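Local structure of CHAD domain protein (Streptomyces chartreusis, 6RN5) at the interface of chains A and B. The protein is a phosin that binds polyphosphate and metal ions through a combined fold built on a CHAD domain. Numbering follows the deposited sequence. Chains: chain A/B, CHAD domain protein.

Contact 1: the interface of chains A and B. Residues chain A 116, 119, 169, 172, 343, 346; chain B 261.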
loop_
_atom_site.group_PDB
_atom_site.type_symbol
_atom_site.label_atom_id
_atom_site.label_comp_id
_atom_site.label_asym_id
_atom_site.label_seq_id
_atom_site.Cartn_x
_atom_site.Cartn_y
_atom_site.Cartn_z
ATOM N N LEU A 116 -3.918 -12.413 3.309
ATOM C CA LEU A 116 -3.847 -12.993 1.955
ATOM C C LEU A 116 -5.209 -13.188 1.243
ATOM O O LEU A 116 -5.317 -13.054 0.002
ATOM C CB LEU A 116 -3.156 -14.362 1.995
ATOM C CG LEU A 116 -1.626 -14.420 2.113
ATOM C CD1 LEU A 116 -1.240 -15.859 2.394
ATOM C CD2 LEU A 116 -0.905 -13.898 0.871
ATOM N N LEU A 119 -6.207 -9.703 0.361
ATOM C CA LEU A 119 -5.415 -9.209 -0.755
ATOM C C LEU A 119 -5.668 -9.950 -2.090
ATOM O O LEU A 119 -5.240 -9.484 -3.167
ATOM C CB LEU A 119 -3.931 -9.312 -0.417
ATOM C CG LEU A 119 -3.481 -8.431 0.727
ATOM C CD1 LEU A 119 -2.155 -8.934 1.294
ATOM C CD2 LEU A 119 -3.395 -6.994 0.248
ATOM N N THR A 169 -5.479 -17.191 -6.014
ATOM C CA THR A 169 -4.640 -17.522 -7.141
ATOM C C THR A 169 -3.509 -18.430 -6.625
ATOM O O THR A 169 -3.256 -18.481 -5.430
ATOM C CB THR A 169 -4.140 -16.227 -7.821
ATOM O OG1 THR A 169 -3.542 -16.527 -9.094
ATOM C CG2 THR A 169 -3.160 -15.479 -6.928
ATOM N N ALA A 172 -0.900 -16.772 -4.013
ATOM C CA ALA A 172 -1.472 -16.590 -2.721
ATOM C C ALA A 172 -1.670 -17.902 -1.989
ATOM O O ALA A 172 -1.472 -17.960 -0.771
ATOM C CB ALA A 172 -2.821 -15.915 -2.863
ATOM N N ALA A 343 3.622 -13.039 -4.034
ATOM C CA ALA A 343 2.571 -12.869 -3.074
ATOM C C ALA A 343 3.093 -12.401 -1.718
ATOM O O ALA A 343 2.463 -11.593 -1.049
ATOM C CB ALA A 343 1.801 -14.168 -2.888
ATOM N N VAL A 346 3.780 -8.683 -1.514
ATOM C CA VAL A 346 2.575 -7.918 -1.330
ATOM C C VAL A 346 2.161 -7.940 0.135
ATOM O O VAL A 346 1.797 -6.922 0.733
ATOM C CB VAL A 346 1.419 -8.515 -2.177
ATOM C CG1 VAL A 346 0.131 -7.773 -1.949
ATOM C CG2 VAL A 346 1.741 -8.418 -3.664
ATOM N N ILE B 261 -3.040 -9.514 -5.435
ATOM C CA ILE B 261 -2.444 -10.756 -5.862
ATOM C C ILE B 261 -3.486 -11.405 -6.737
ATOM O O ILE B 261 -4.580 -11.694 -6.276
ATOM C CB ILE B 261 -2.105 -11.679 -4.678
ATOM C CG1 ILE B 261 -1.328 -10.942 -3.591
ATOM C CG2 ILE B 261 -1.248 -12.828 -5.174
ATOM C CD1 ILE B 261 -1.222 -11.719 -2.281
#

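Contact 2: the interface of chains A and B. Residues chain A 331, 336, 338, 341-342, 345; chain B 338, 341-342.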
loop_
_atom_site.group_PDB
_atom_site.type_symbol
_atom_site.label_atom_id
_atom_site.label_comp_id
_atom_site.label_asym_id
_atom_site.label_seq_id
_atom_site.Cartn_x
_atom_site.Cartn_y
_atom_site.Cartn_z
ATOM N N ALA A 331 9.833 -15.484 2.219
ATOM C CA ALA A 331 10.248 -15.235 0.846
ATOM C C ALA A 331 11.693 -15.644 0.562
ATOM O O ALA A 331 12.053 -15.803 -0.597
ATOM C CB ALA A 331 10.068 -13.750 0.521
ATOM N N ILE A 336 11.268 -21.722 -3.524
ATOM C CA ILE A 336 9.891 -21.334 -3.736
ATOM C C ILE A 336 9.751 -20.769 -5.122
ATOM O O ILE A 336 10.698 -20.225 -5.677
ATOM C CB ILE A 336 9.355 -20.345 -2.686
ATOM C CG1 ILE A 336 10.222 -19.062 -2.630
ATOM C CG2 ILE A 336 9.250 -21.084 -1.354
ATOM C CD1 ILE A 336 9.654 -18.009 -1.704
ATOM N N PRO A 338 8.411 -18.181 -8.103
ATOM C CA PRO A 338 8.307 -16.721 -8.201
ATOM C C PRO A 338 6.923 -16.188 -7.785
ATOM O O PRO A 338 6.845 -15.172 -7.126
ATOM C CB PRO A 338 8.563 -16.451 -9.685
ATOM C CG PRO A 338 9.530 -17.543 -10.052
ATOM C CD PRO A 338 8.981 -18.759 -9.334
ATOM N N ALA A 341 6.811 -15.987 -4.021
ATOM C CA ALA A 341 7.570 -14.855 -3.507
ATOM C C ALA A 341 6.864 -13.531 -3.806
ATOM O O ALA A 341 6.932 -12.566 -3.045
ATOM C CB ALA A 341 8.953 -14.879 -4.108
ATOM N N TYR A 342 6.183 -13.480 -4.930
ATOM C CA TYR A 342 5.499 -12.256 -5.330
ATOM C C TYR A 342 4.379 -12.003 -4.386
ATOM O O TYR A 342 4.219 -10.899 -3.926
ATOM C CB TYR A 342 5.015 -12.430 -6.768
ATOM C CG TYR A 342 4.124 -11.352 -7.384
ATOM C CD1 TYR A 342 2.741 -11.298 -7.099
ATOM C CD2 TYR A 342 4.641 -10.477 -8.324
ATOM C CE1 TYR A 342 1.930 -10.355 -7.711
ATOM C CE2 TYR A 342 3.843 -9.540 -8.956
ATOM C CZ TYR A 342 2.495 -9.493 -8.657
ATOM O OH TYR A 342 1.743 -8.553 -9.271
ATOM N N GLY A 345 5.798 -10.713 -1.143
ATOM C CA GLY A 345 6.125 -9.272 -1.273
ATOM C C GLY A 345 4.954 -8.324 -0.990
ATOM O O GLY A 345 5.111 -7.308 -0.307
ATOM N N PRO B 338 13.348 -15.572 -6.804
ATOM C CA PRO B 338 12.265 -15.189 -5.892
ATOM C C PRO B 338 12.361 -13.724 -5.426
ATOM O O PRO B 338 11.352 -13.054 -5.340
ATOM C CB PRO B 338 12.450 -16.143 -4.710
ATOM C CG PRO B 338 12.986 -17.382 -5.373
ATOM C CD PRO B 338 13.970 -16.843 -6.389
ATOM N N ALA B 341 10.923 -11.522 -8.128
ATOM C CA ALA B 341 9.469 -11.574 -8.166
ATOM C C ALA B 341 8.856 -10.853 -6.963
ATOM O O ALA B 341 7.781 -10.256 -7.034
ATOM C CB ALA B 341 9.030 -13.016 -8.212
ATOM N N TYR B 342 9.542 -10.912 -5.843
ATOM C CA TYR B 342 9.034 -10.288 -4.626
ATOM C C TYR B 342 9.040 -8.812 -4.807
ATOM O O TYR B 342 8.071 -8.165 -4.494
ATOM C CB TYR B 342 9.916 -10.731 -3.461
ATOM C CG TYR B 342 9.702 -10.094 -2.088
ATOM C CD1 TYR B 342 10.228 -8.818 -1.785
ATOM C CD2 TYR B 342 9.084 -10.813 -1.079
ATOM C CE1 TYR B 342 10.081 -8.277 -0.518
ATOM C CE2 TYR B 342 8.944 -10.294 0.196
ATOM C CZ TYR B 342 9.453 -9.039 0.472
ATOM O OH TYR B 342 9.281 -8.547 1.719
#

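Contact 1: the interface of chains A and B
B:Ile261, on a loop of chain B, plugs a hydrophobic pocket of chain A lined by A:Leu116, A:Leu119, A:Thr169, A:Ala172, A:Ala343 and A:Val346. At the mouth of this pocket a backbone bond helps to tether the loop. The amide N of B:Ile261 donates a hydrogen bond of 3.2 Å to O of A:Leu119, near the C-terminal end of helix 82-120. The bond is fairly straight at the hydrogen (159°), although the donor stands 31° away from the carbonyl plane. Beyond the backbone, CB of B:Ile261 branches in two. The CG2 methyl turns towards the loop and helix start of A:Thr169 and A:Ala172, where it meets CG2 of A:Thr169 at 3.7 Å; on its other flank it lies 4.0 Å from CB of A:Ala343. The CG1 branch lies opposite the carbonyl carbon and beside the amide N (chi1 -50°), a rotation that carries it along A:Val346, with CG1 of the isoleucine 3.9 Å from CG1 of the valine as the two side chains run past each other in opposite senses. The chain then extends to bring CD1 between the helices, bordered by A:Leu116, A:Ala343 and, more loosely, CB of A:Leu119. An alanine at B:Ile261 would lack CG1, CG2 and CD1, and would probably open a gap among A:Leu116, A:Thr169, A:Ala343 and A:Val346. B:Ile261 immediately precedes the copper ligand B:His262, so this anchorage may help to position the metal-binding loop. At the tip, CD1 of B:Ile261 rests 3.8 Å from CD2 of A:Leu116 and 3.9 Å from CB of A:Ala343.

Contact 2: the interface of chains A and B
A two-fold symmetric helix-to-helix packing interface brings the first turns of helix 338-366 from the two copies together, where alanine and glycine at the crossing probably allow the backbones to come close; it may help to hold the pair together, although the structure alone does not show that the dimer forms in solution. A:Ala341 and B:Ala341 pack reciprocally against the partner's proline: CB of A:Ala341 lies 3.3 Å from O of B:Pro338 and 3.8 Å from CB of the same proline, and the two-fold-related pair, B:Ala341 and A:Pro338, has the same spacings. The pyrrolidine ring of B:Pro338 also reaches the segment ahead of the helix, its CG lying 3.7 Å from O of A:Ile336. One helical turn further on, A:Gly345 meets the phenol ring of B:Tyr342. Its CA stands over one face, 3.5 Å from the ring centroid and displaced towards the rim, in a CH-pi contact that the lack of a side chain on the glycine probably favours. The methyl of A:Ala331 approaches the same rim from the other side of the ring plane, with CB 3.5 Å from CD2 of B:Tyr342, so that the tyrosine is wedged between two helices of chain A. CG of B:Tyr342 is anti to its amide N (chi1 173°), which swings the ring across to A:Gly345; near its base, CB of B:Tyr342 lies 3.5 Å from O of A:Ala341. The tyrosine of chain A shares this rotamer, and its CD2 lies 3.4 Å from O of B:Ala341. In the fold, the chain A surface is formed by the end of helix 305-331, the loop through A:Ile336 and the start of helix 338-366.

Contact 1 and contact 2 lie about 11 Å apart, measured between the centres of their C-alpha atoms, and helix 338-366 of chain A runs through both. Neighbouring residues on it divide the work: A:Tyr342 and A:Gly345 belong to contact 2, A:Ala343 and A:Val346 to contact 1. One helix thus packs against the same helix of chain B while also helping to receive a loop of the partner. Because the two-fold repeats contact 1 with the chains exchanged, the helix pairing is accompanied by reciprocal loop insertions. The same helix also supplies the copper ligand A:His348, which could couple metal binding to assembly.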